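Side-chain contacts in 4-hydroxybenzoyl-CoA thioesterase (Pseudomonas sp. CBS3, PDB 1LO7), which hydrolyses 4-hydroxybenzoyl-CoA to 4-hydroxybenzoate and free CoA, the last step in converting 4-chlorobenzoate to 4-hydroxybenzoate: residues C83-R88 with V93-V98; R117-N122 with A134-L139. All coordinates share one frame; numbering follows the deposited sequence. Where two conformers were deposited one is given.

Contact 1: C83-R88 with V93-V98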
# COMPACT_ATOMS: atom_id res chain seq x y z
N CYS A 83 -2.55 -10.83 -21.45
CA CYS A 83 -2.16 -11.94 -22.32
C CYS A 83 -0.66 -12.09 -22.30
O CYS A 83 0.08 -11.24 -21.82
CB CYS A 83 -2.65 -11.78 -23.77
SG CYS A 83 -1.75 -10.49 -24.64
N ILE A 84 -0.20 -13.22 -22.80
CA ILE A 84 1.20 -13.47 -22.90
C ILE A 84 1.51 -13.09 -24.35
O ILE A 84 0.95 -13.66 -25.29
CB ILE A 84 1.55 -14.91 -22.67
CG1 ILE A 84 1.13 -15.31 -21.26
CG2 ILE A 84 3.08 -15.10 -22.90
CD1 ILE A 84 2.12 -14.79 -20.22
N LYS A 85 2.38 -12.11 -24.52
CA LYS A 85 2.79 -11.57 -25.79
C LYS A 85 3.87 -12.46 -26.42
O LYS A 85 3.88 -12.68 -27.62
CB LYS A 85 3.33 -10.15 -25.51
CG LYS A 85 3.65 -9.25 -26.71
CD LYS A 85 4.67 -8.15 -26.40
CE LYS A 85 4.81 -7.08 -27.49
NZ LYS A 85 6.11 -7.10 -28.18
N GLU A 86 4.80 -13.00 -25.59
CA GLU A 86 5.87 -13.83 -26.13
C GLU A 86 6.50 -14.73 -25.07
O GLU A 86 6.72 -14.33 -23.91
CB GLU A 86 6.94 -12.85 -26.68
CG GLU A 86 8.26 -13.49 -27.19
CD GLU A 86 9.31 -12.42 -27.49
OE1 GLU A 86 10.48 -12.63 -27.54
OE2 GLU A 86 8.80 -11.23 -27.65
N TRP A 87 6.78 -15.97 -25.49
CA TRP A 87 7.45 -16.96 -24.63
C TRP A 87 8.89 -16.98 -25.14
O TRP A 87 9.17 -17.16 -26.33
CB TRP A 87 6.87 -18.38 -24.74
CG TRP A 87 5.42 -18.56 -24.37
CD1 TRP A 87 4.40 -18.83 -25.23
CD2 TRP A 87 4.86 -18.59 -23.06
NE1 TRP A 87 3.23 -18.97 -24.55
CE2 TRP A 87 3.48 -18.84 -23.21
CE3 TRP A 87 5.39 -18.44 -21.78
CZ2 TRP A 87 2.63 -18.92 -22.10
CZ3 TRP A 87 4.54 -18.51 -20.68
CH2 TRP A 87 3.18 -18.75 -20.85
N ARG A 88 9.81 -16.78 -24.23
CA ARG A 88 11.19 -16.73 -24.54
C ARG A 88 11.80 -18.00 -24.06
O ARG A 88 11.31 -19.04 -24.47
CB ARG A 88 11.85 -15.44 -24.05
CG ARG A 88 11.26 -14.24 -24.80
CD ARG A 88 11.72 -12.89 -24.26
NE ARG A 88 11.23 -11.78 -25.10
CZ ARG A 88 11.53 -10.50 -24.89
NH1 ARG A 88 12.31 -10.12 -23.90
NH2 ARG A 88 11.02 -9.59 -25.74
N VAL A 93 6.84 -12.33 -21.81
CA VAL A 93 6.37 -10.97 -21.83
C VAL A 93 4.89 -11.05 -21.61
O VAL A 93 4.19 -11.71 -22.38
CB VAL A 93 6.68 -10.28 -23.18
CG1 VAL A 93 6.10 -8.85 -23.16
CG2 VAL A 93 8.18 -10.23 -23.52
N GLN A 94 4.43 -10.41 -20.54
CA GLN A 94 3.02 -10.39 -20.20
C GLN A 94 2.50 -8.95 -20.41
O GLN A 94 2.98 -8.00 -19.79
CB GLN A 94 2.77 -10.86 -18.74
CG GLN A 94 1.32 -11.25 -18.46
CD GLN A 94 1.20 -11.98 -17.12
OE1 GLN A 94 0.35 -12.88 -16.95
NE2 GLN A 94 2.05 -11.64 -16.18
N ARG A 95 1.54 -8.82 -21.29
CA ARG A 95 0.98 -7.51 -21.60
C ARG A 95 -0.35 -7.30 -20.89
O ARG A 95 -1.20 -8.21 -20.82
CB ARG A 95 0.76 -7.36 -23.12
CG ARG A 95 -0.08 -6.10 -23.45
CD ARG A 95 0.01 -5.70 -24.91
NE ARG A 95 1.36 -5.27 -25.23
CZ ARG A 95 1.73 -4.88 -26.44
NH1 ARG A 95 0.88 -4.85 -27.46
NH2 ARG A 95 2.98 -4.51 -26.63
N HIS A 96 -0.52 -6.07 -20.36
CA HIS A 96 -1.75 -5.71 -19.68
C HIS A 96 -2.30 -4.40 -20.25
O HIS A 96 -1.56 -3.42 -20.34
CB HIS A 96 -1.57 -5.49 -18.19
CG HIS A 96 -0.84 -6.54 -17.43
ND1 HIS A 96 -1.49 -7.64 -16.94
CD2 HIS A 96 0.46 -6.59 -17.06
CE1 HIS A 96 -0.59 -8.36 -16.29
NE2 HIS A 96 0.60 -7.76 -16.37
N SER A 97 -3.57 -4.39 -20.65
CA SER A 97 -4.20 -3.17 -21.16
C SER A 97 -5.30 -2.79 -20.18
O SER A 97 -6.19 -3.62 -19.88
CB SER A 97 -4.73 -3.36 -22.55
OG SER A 97 -3.63 -3.79 -23.36
N VAL A 98 -5.25 -1.55 -19.66
CA VAL A 98 -6.22 -1.07 -18.67
C VAL A 98 -7.11 0.01 -19.29
O VAL A 98 -6.63 1.02 -19.83
CB VAL A 98 -5.53 -0.46 -17.43
CG1 VAL A 98 -6.58 -0.03 -16.38
CG2 VAL A 98 -4.52 -1.46 -16.83
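V93 sets CG1 opposite its backbone N (chi1 177°) and K85 does the same with CG (chi1 -170°), which lays the two side chains alongside each other, K85 CD 3.6 Å from V93 CG1. They meet at a classic beta bulge in the antiparallel hairpin of strands 77-87 and 91-101. K85 and E86 share V93 as partner on the opposite strand: K85 N hydrogen-bonds to V93 O (2.8 Å), and V93 N to E86 O (2.9 Å). The second methyl of V93, CG2, lies over the centre of one face of the R88 guanidinium, 3.6 Å from R88 CZ. E86 meets its edge with a salt bridge, R88 NE to E86 OE1 (2.7 Å), whose hydrogen bond is weak. With an alanine here in place of V93, one face of the R88 guanidinium and the K85 CD methylene would probably lose the methyls packed on them. K85 CE comes within 3.3 Å of R95 NH2; the like charges of the pair are probably eased by D114, salt-bridged to R95. On the other face of the sheet, I84 CD1 touches Q94 CG (4.0 Å), while I84 CG2 stands 3.7 Å above the centre of the W87 ring.

Contact 2: R117-N122 with A134-L139. With 4CO (4-hydroxyphenacyl coenzyme A), chain B.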
# COMPACT_ATOMS: atom_id res chain seq x y z
N ARG A 117 8.53 -11.28 -16.98
CA ARG A 117 8.66 -12.04 -15.76
C ARG A 117 9.28 -13.40 -16.03
O ARG A 117 9.53 -13.80 -17.20
CB ARG A 117 7.25 -12.26 -15.20
CG ARG A 117 6.59 -11.01 -14.58
CD ARG A 117 5.12 -11.25 -14.31
NE ARG A 117 4.35 -10.09 -13.83
CZ ARG A 117 4.10 -9.84 -12.55
NH1 ARG A 117 4.57 -10.61 -11.54
NH2 ARG A 117 3.35 -8.77 -12.27
N VAL A 118 9.52 -14.12 -14.95
CA VAL A 118 10.09 -15.46 -15.06
C VAL A 118 9.50 -16.30 -13.99
O VAL A 118 9.10 -15.77 -12.95
CB VAL A 118 11.57 -15.47 -14.80
CG1 VAL A 118 12.30 -14.63 -15.84
CG2 VAL A 118 11.90 -15.04 -13.37
N PHE A 119 9.46 -17.62 -14.24
CA PHE A 119 9.01 -18.58 -13.23
C PHE A 119 10.25 -18.77 -12.38
O PHE A 119 11.33 -18.83 -12.92
CB PHE A 119 8.55 -19.92 -13.79
CG PHE A 119 7.13 -19.79 -14.30
CD1 PHE A 119 6.04 -20.00 -13.46
CD2 PHE A 119 6.89 -19.42 -15.62
CE1 PHE A 119 4.74 -19.90 -13.94
CE2 PHE A 119 5.59 -19.31 -16.12
CZ PHE A 119 4.51 -19.54 -15.26
N ALA A 120 10.12 -18.80 -11.06
CA ALA A 120 11.33 -18.93 -10.31
C ALA A 120 11.17 -19.81 -9.10
O ALA A 120 10.08 -20.15 -8.69
CB ALA A 120 11.79 -17.55 -9.82
N MET A 121 12.34 -20.10 -8.52
CA MET A 121 12.43 -20.89 -7.33
C MET A 121 13.29 -20.15 -6.37
O MET A 121 14.06 -19.30 -6.77
CB MET A 121 12.90 -22.29 -7.67
CG MET A 121 11.72 -22.89 -8.40
SD MET A 121 11.99 -24.60 -8.69
CE MET A 121 13.80 -24.46 -8.73
N ASN A 122 13.13 -20.45 -5.09
CA ASN A 122 13.95 -19.86 -4.04
C ASN A 122 14.90 -20.96 -3.58
O ASN A 122 14.45 -21.93 -2.99
CB ASN A 122 13.20 -19.30 -2.81
CG ASN A 122 12.84 -17.85 -3.05
OD1 ASN A 122 13.58 -17.10 -3.72
ND2 ASN A 122 11.69 -17.46 -2.52
N ALA A 134 7.06 -26.39 -19.80
CA ALA A 134 6.27 -26.72 -20.97
C ALA A 134 4.81 -26.91 -20.65
O ALA A 134 3.94 -26.52 -21.42
CB ALA A 134 6.82 -28.00 -21.58
N ASP A 135 4.52 -27.53 -19.50
CA ASP A 135 3.14 -27.77 -19.10
C ASP A 135 2.39 -26.46 -18.87
O ASP A 135 1.22 -26.36 -19.11
CB ASP A 135 2.95 -28.76 -17.91
CG ASP A 135 3.79 -28.43 -16.74
OD1 ASP A 135 4.90 -27.96 -16.86
OD2 ASP A 135 3.26 -28.70 -15.57
N TYR A 136 3.10 -25.46 -18.41
CA TYR A 136 2.47 -24.17 -18.16
C TYR A 136 2.14 -23.47 -19.47
O TYR A 136 1.09 -22.85 -19.61
CB TYR A 136 3.39 -23.32 -17.29
CG TYR A 136 3.37 -23.75 -15.86
CD1 TYR A 136 2.55 -24.79 -15.40
CD2 TYR A 136 4.24 -23.15 -14.95
CE1 TYR A 136 2.57 -25.21 -14.07
CE2 TYR A 136 4.24 -23.52 -13.61
CZ TYR A 136 3.42 -24.55 -13.16
OH TYR A 136 3.45 -24.91 -11.81
N ILE A 137 3.05 -23.58 -20.44
CA ILE A 137 2.82 -22.98 -21.73
C ILE A 137 1.56 -23.59 -22.31
O ILE A 137 0.68 -22.91 -22.87
CB ILE A 137 3.99 -23.20 -22.64
CG1 ILE A 137 5.07 -22.30 -22.13
CG2 ILE A 137 3.67 -22.69 -24.04
CD1 ILE A 137 6.32 -22.37 -22.98
N GLU A 138 1.47 -24.90 -22.15
CA GLU A 138 0.26 -25.54 -22.67
C GLU A 138 -1.05 -25.05 -22.00
O GLU A 138 -2.08 -24.81 -22.66
CB GLU A 138 0.35 -27.07 -22.61
CG GLU A 138 -0.88 -27.65 -23.35
CD GLU A 138 -0.72 -27.64 -24.84
OE1 GLU A 138 0.37 -27.54 -25.41
OE2 GLU A 138 -1.88 -27.73 -25.45
N LEU A 139 -1.04 -24.90 -20.68
CA LEU A 139 -2.24 -24.46 -19.98
C LEU A 139 -2.62 -23.07 -20.43
O LEU A 139 -3.82 -22.76 -20.52
CB LEU A 139 -2.05 -24.38 -18.44
CG LEU A 139 -1.98 -25.72 -17.74
CD1 LEU A 139 -1.53 -25.50 -16.31
CD2 LEU A 139 -3.36 -26.39 -17.75
N1A 4CO B . 15.04 -7.29 -19.47
C2A 4CO B . 14.63 -8.37 -20.19
N3A 4CO B . 14.76 -9.63 -19.87
C4A 4CO B . 15.37 -9.79 -18.68
C5A 4CO B . 15.85 -8.79 -17.85
C6A 4CO B . 15.66 -7.47 -18.28
N6A 4CO B . 16.06 -6.43 -17.58
N7A 4CO B . 16.43 -9.33 -16.71
C8A 4CO B . 16.31 -10.65 -16.86
N9A 4CO B . 15.70 -10.98 -18.04
C1D 4CO B . 15.47 -12.32 -18.59
C2D 4CO B . 16.78 -12.97 -19.06
O2D 4CO B . 17.18 -12.47 -20.33
C3D 4CO B . 16.31 -14.41 -19.16
O3D 4CO B . 15.38 -14.55 -20.20
P3D 4CO B . 15.49 -15.69 -21.29
O7A 4CO B . 16.43 -15.21 -22.29
O8A 4CO B . 15.95 -16.93 -20.66
O9A 4CO B . 14.08 -15.89 -21.89
C4D 4CO B . 15.51 -14.50 -17.87
O4D 4CO B . 15.11 -13.13 -17.54
C5D 4CO B . 16.16 -15.19 -16.70
O5D 4CO B . 17.23 -14.36 -16.26
P1A 4CO B . 18.64 -15.03 -16.00
O1A 4CO B . 19.53 -13.88 -15.77
O2A 4CO B . 19.07 -15.86 -17.10
O3A 4CO B . 18.56 -15.94 -14.78
P2A 4CO B . 18.82 -15.66 -13.22
O4A 4CO B . 18.38 -16.87 -12.51
O5A 4CO B . 20.26 -15.47 -13.03
O6A 4CO B . 18.19 -14.22 -12.71
CBP 4CO B . 16.46 -13.37 -11.39
CCP 4CO B . 16.79 -14.11 -12.69
CDP 4CO B . 17.01 -14.13 -10.16
CEP 4CO B . 14.96 -13.14 -11.29
CAP 4CO B . 17.25 -12.06 -11.28
OAP 4CO B . 16.98 -11.23 -12.41
C9P 4CO B . 16.71 -11.18 -10.16
O9P 4CO B . 16.81 -11.54 -9.00
N8P 4CO B . 15.99 -9.98 -10.53
C7P 4CO B . 15.32 -9.35 -9.39
C6P 4CO B . 13.87 -9.85 -9.23
C5P 4CO B . 13.13 -8.91 -8.28
O5P 4CO B . 13.52 -8.68 -7.14
N4P 4CO B . 11.92 -8.37 -8.86
C3P 4CO B . 11.23 -7.38 -8.05
C2P 4CO B . 10.49 -8.01 -6.90
S1P 4CO B . 9.77 -9.61 -7.27
O1B 4CO B . 6.73 -8.62 -6.62
C1B 4CO B . 7.23 -9.73 -6.53
C2B 4CO B . 6.51 -10.89 -7.07
C3B 4CO B . 7.10 -12.17 -6.94
C4B 4CO B . 6.42 -13.29 -7.43
C5B 4CO B . 5.15 -13.13 -8.01
O2B 4CO B . 4.42 -14.26 -8.45
C6B 4CO B . 4.58 -11.84 -8.16
C7B 4CO B . 5.27 -10.70 -7.68
CB 4CO B . 8.57 -9.92 -5.92
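F119, on strand 117-122, and Y136, on helix 134-139, make the whole direct contact, each buried, with the bond from CA to CB directed toward the other segment and CA atoms 9.9 Å apart. The tight point is Y136 CD2, which stands over one face of the F119 ring near its rim, 3.4 Å from F119 CE1 and 3.6 Å from F119 CZ. The rings are neither stacked nor edge-to-face: their planes meet at 45°, with centroids 5.1 Å apart. Both side chains have CG beside the backbone N and opposite the carbonyl carbon (chi1 -80° for F119, -76° for Y136), bringing each ring between strand and helix. The remainder is loose. Only 88 Å² is buried between the segments, no hydrogen bond crosses, and on the outer side of the helix A134 and E138 are exposed to solvent.

The strand also serves the bound 4-hydroxyphenacyl-CoA. R117 NH1 lies 3.6 Å from C6B of the ligand's aromatic ring, which comes in at the edge of the guanidinium, in its plane. Salt bridges from R117 to D32 and E115 and a bond to T59 O fix that group. V118 CG1 packs 3.6 Å from the ribose oxygen O4D of the ligand.

F39 and F119 form an edge-to-face pair, and R54 makes a cation-pi contact with Y136 and a salt bridge to D135. The C-terminal helix 134-140 thus leans its tyrosine on strand 107-123, beside strands 56-68 and 126-130 and helix 25-41.

Overall arrangement
Contact 1 and segment 117-122 of contact 2 belong to one antiparallel sheet of this hot dog fold; segment 134-139 is the helix packed against it. The two contacts have centres about 14 Å apart and follow one another along the chain. Strands 91-101 and 107-123 pair side by side, so the Q94 side chain of contact 1 packs on R117 of contact 2. A second junction brings W87 NE1 within 3.8 Å of I137 CG2 on the C-terminal helix. Both contacts border the same ligand molecule: R88 CB comes within 3.1 Å of O9A on the 3'-phosphate of the 4-hydroxyphenacyl-CoA that R117 and V118 line. F119 lies about 4 Å, side chain to side chain, from the substrate-binding W47.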